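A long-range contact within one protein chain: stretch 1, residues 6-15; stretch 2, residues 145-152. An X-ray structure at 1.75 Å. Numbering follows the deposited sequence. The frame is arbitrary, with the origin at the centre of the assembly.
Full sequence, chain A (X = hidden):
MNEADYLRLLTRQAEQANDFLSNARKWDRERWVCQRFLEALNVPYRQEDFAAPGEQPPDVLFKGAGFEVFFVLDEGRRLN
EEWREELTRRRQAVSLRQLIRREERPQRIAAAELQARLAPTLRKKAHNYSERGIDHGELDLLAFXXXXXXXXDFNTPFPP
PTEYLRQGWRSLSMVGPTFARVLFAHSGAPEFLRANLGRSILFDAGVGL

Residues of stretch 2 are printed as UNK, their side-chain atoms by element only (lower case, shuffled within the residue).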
# COMPACT_ATOMS: atom_id res chain seq x y z
N TYR A 6 7.86 21.95 -7.46
CA TYR A 6 7.33 21.03 -6.43
C TYR A 6 6.99 19.66 -7.03
O TYR A 6 7.34 18.62 -6.47
CB TYR A 6 6.12 21.61 -5.69
CG TYR A 6 5.68 20.75 -4.52
CD1 TYR A 6 6.55 20.48 -3.46
CD2 TYR A 6 4.40 20.19 -4.47
CE1 TYR A 6 6.17 19.68 -2.38
CE2 TYR A 6 4.00 19.39 -3.40
CZ TYR A 6 4.89 19.14 -2.36
OH TYR A 6 4.52 18.35 -1.29
N LEU A 7 6.34 19.68 -8.19
CA LEU A 7 6.03 18.44 -8.90
C LEU A 7 7.31 17.72 -9.32
O LEU A 7 7.37 16.48 -9.28
CB LEU A 7 5.14 18.74 -10.11
CG LEU A 7 3.68 19.12 -9.86
CD1 LEU A 7 3.02 19.61 -11.14
CD2 LEU A 7 2.90 17.92 -9.28
N ARG A 8 8.33 18.48 -9.71
CA ARG A 8 9.66 17.91 -9.99
C ARG A 8 10.26 17.22 -8.77
O ARG A 8 10.82 16.13 -8.88
CB ARG A 8 10.63 18.97 -10.49
CG ARG A 8 10.48 19.28 -11.96
CD ARG A 8 11.47 20.35 -12.42
NE ARG A 8 11.13 20.75 -13.77
CZ ARG A 8 10.60 21.92 -14.12
NH1 ARG A 8 10.38 22.87 -13.22
NH2 ARG A 8 10.32 22.14 -15.40
N LEU A 9 10.15 17.86 -7.61
CA LEU A 9 10.60 17.27 -6.36
C LEU A 9 9.89 15.92 -6.15
O LEU A 9 10.53 14.92 -5.85
CB LEU A 9 10.29 18.21 -5.18
CG LEU A 9 10.89 17.94 -3.79
CD1 LEU A 9 10.59 19.12 -2.86
CD2 LEU A 9 10.38 16.65 -3.18
N LEU A 10 8.57 15.92 -6.30
CA LEU A 10 7.82 14.68 -6.10
C LEU A 10 8.18 13.59 -7.12
O LEU A 10 8.19 12.40 -6.79
CB LEU A 10 6.32 14.96 -6.08
CG LEU A 10 5.82 15.90 -4.99
CD1 LEU A 10 4.33 16.13 -5.14
CD2 LEU A 10 6.13 15.34 -3.58
N THR A 11 8.50 14.00 -8.35
CA THR A 11 8.98 13.07 -9.37
C THR A 11 10.35 12.47 -9.02
O THR A 11 10.55 11.26 -9.18
CB THR A 11 9.00 13.72 -10.78
OG1 THR A 11 7.73 14.33 -11.03
CG2 THR A 11 9.26 12.68 -11.87
N ARG A 12 11.29 13.29 -8.55
CA ARG A 12 12.61 12.78 -8.13
C ARG A 12 12.47 11.82 -6.95
O ARG A 12 13.15 10.79 -6.89
CB ARG A 12 13.56 13.93 -7.80
CG ARG A 12 13.95 14.77 -9.01
CD ARG A 12 15.18 15.66 -8.72
NE ARG A 12 15.03 16.38 -7.46
CZ ARG A 12 14.38 17.53 -7.33
NH1 ARG A 12 13.82 18.13 -8.38
NH2 ARG A 12 14.28 18.08 -6.12
N GLN A 13 11.58 12.17 -6.01
CA GLN A 13 11.23 11.29 -4.90
C GLN A 13 10.73 9.92 -5.39
O GLN A 13 11.17 8.87 -4.90
CB GLN A 13 10.17 11.98 -4.04
CG GLN A 13 9.66 11.17 -2.85
CD GLN A 13 8.89 12.04 -1.89
OE1 GLN A 13 9.45 12.52 -0.90
NE2 GLN A 13 7.62 12.28 -2.18
N ALA A 14 9.82 9.94 -6.36
CA ALA A 14 9.30 8.70 -6.95
C ALA A 14 10.42 7.89 -7.58
O ALA A 14 10.51 6.67 -7.40
CB ALA A 14 8.20 9.00 -7.97
N GLU A 15 11.29 8.58 -8.31
CA GLU A 15 12.45 7.94 -8.93
C GLU A 15 13.34 7.25 -7.90
O GLU A 15 13.78 6.11 -8.12
CB GLU A 15 13.27 8.96 -9.73
CG GLU A 15 12.64 9.40 -11.03
CD GLU A 15 13.43 10.50 -11.74
OE1 GLU A 15 14.11 11.32 -11.06
OE2 GLU A 15 13.37 10.55 -12.98
N UNK A 145 2.32 2.03 -3.68
CA UNK A 145 1.90 2.76 -4.87
C UNK A 145 2.88 3.90 -5.16
O UNK A 145 3.06 4.81 -4.34
c UNK A 145 -0.03 3.92 -6.04
c UNK A 145 -0.51 2.18 -4.31
c UNK A 145 0.44 3.29 -4.72
N UNK A 146 3.49 3.86 -6.34
CA UNK A 146 4.50 4.83 -6.71
C UNK A 146 4.51 5.04 -8.22
O UNK A 146 5.01 4.21 -8.97
n UNK A 146 8.08 5.05 -7.00
c UNK A 146 6.94 5.46 -6.45
c UNK A 146 5.89 4.40 -6.21
o UNK A 146 6.73 6.64 -6.16
N UNK A 147 3.96 6.17 -8.65
CA UNK A 147 3.78 6.46 -10.07
C UNK A 147 4.64 7.66 -10.42
O UNK A 147 4.51 8.70 -9.79
c UNK A 147 1.41 4.40 -10.56
c UNK A 147 2.31 6.77 -10.37
c UNK A 147 1.25 5.76 -9.89
c UNK A 147 -0.16 6.30 -10.10
N UNK A 148 5.51 7.51 -11.42
CA UNK A 148 6.32 8.65 -11.85
C UNK A 148 5.46 9.65 -12.64
O UNK A 148 5.73 10.86 -12.61
n UNK A 148 9.97 10.90 -15.15
c UNK A 148 7.54 8.20 -12.65
c UNK A 148 8.53 9.33 -12.96
c UNK A 148 9.80 8.85 -13.65
c UNK A 148 10.65 10.01 -14.16
N UNK A 149 4.42 9.16 -13.30
CA UNK A 149 3.58 9.98 -14.18
C UNK A 149 2.40 10.66 -13.47
O UNK A 149 1.71 11.50 -14.06
n UNK A 149 7.78 8.50 -16.38
c UNK A 149 3.05 9.15 -15.37
n UNK A 149 5.93 8.42 -17.77
n UNK A 149 7.88 7.34 -18.37
c UNK A 149 5.08 9.22 -16.89
c UNK A 149 7.19 8.09 -17.50
c UNK A 149 4.10 8.34 -16.13
N UNK A 150 2.17 10.30 -12.21
CA UNK A 150 1.01 10.82 -11.49
C UNK A 150 1.29 11.17 -10.03
O UNK A 150 2.18 10.61 -9.39
c UNK A 150 -0.18 9.85 -11.61
N UNK A 151 0.53 12.13 -9.52
CA UNK A 151 0.56 12.49 -8.10
C UNK A 151 -0.90 12.51 -7.64
O UNK A 151 -1.76 12.97 -8.38
c UNK A 151 0.60 14.95 -8.72
c UNK A 151 2.72 13.79 -8.18
c UNK A 151 1.24 13.87 -7.86
N UNK A 152 -1.21 11.97 -6.44
CA UNK A 152 -2.63 11.97 -6.04
C UNK A 152 -3.20 13.37 -5.89
O UNK A 152 -2.49 14.29 -5.48
c UNK A 152 -0.36 11.34 -5.42
c UNK A 152 -2.61 11.27 -4.68
c UNK A 152 -1.34 10.47 -4.69
O HOH W 1 5.75 12.07 -10.18

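Position 145 carries three carbons, one of them bearing the other two, and its side chain stays well out of reach of the helix. A fork directly at CB makes it valine, Val 145, a strand residue with no contact to stretch 1.

Position 146 has two carbons, the second holding one oxygen and one nitrogen, and its CA-to-CB bond points toward the helix. That terminal pair is an amide on a short stem, so this is asparagine. Asn 146 ND2 donates to Ala 14 O at 2.9 Å with a nearly straight N-H...O angle of 166°. The amide oxygen of Asn 146, OD1, lies 3.3 Å from Ala 14 CB.

Position 147 shows four carbons forked at the second, and its CA-to-CB bond points away from the helix: leucine. What Leu 147 offers stretch 1 is backbone, its O sitting 4.1 Å from Ala 14 CB.

Position 148 holds four carbons in a row ending in nitrogen, a lysine. Its CA-to-CB bond leaves sideways, but the chain's end comes nearer the helix. Lys 148 CG packs 3.6 Å from Thr 11 CG2, and Lys 148 CE comes within 3.0 Å of Glu 15 OE2. The ammonium NZ of Lys 148 remains 4.0 Å from Glu 15 OE2, so the charges are neighbours without forming a salt bridge.

Position 149 has three carbons, a nitrogen, then a carbon with two more nitrogens: a guanidinium, hence arginine. Arg 149 makes no contact with the helix.

Position 150 has a single carbon, out of reach. It is Ala 150, where the second strand segment starts.

Position 151 again has three carbons, one carrying two, and its CA-to-CB bond points toward the helix: valine. Val 151 CG2 lies 3.8 Å from Leu 7 CD2, and Val 151 CG1 lies 4.2 Å from Leu 10 CD1, so Val 151 packs against both leucines, about one helical turn apart.

Position 152 has three carbons closing a ring onto the backbone nitrogen: Pro 152, clear of the helix.

The contact reads as three kinds of contact along one helix. Leucines meet a valine at the Leu 7 end; at Ala 14, O accepts the amide of Asn 146 while CB lies near the backbone of stretch 2; between them, Thr 11 packs against the aliphatic part of Lys 148. Thr 11 OG1 also donates to Leu 7 O at 2.8 Å and accepts from a water, 3.1 Å from that OG1, which also donates to Lys 148 O at 2.7 Å. One direct hydrogen bond and one water bridge accompany the apolar packing.

Stretch 2, residues 145-152: VNLKRAVP
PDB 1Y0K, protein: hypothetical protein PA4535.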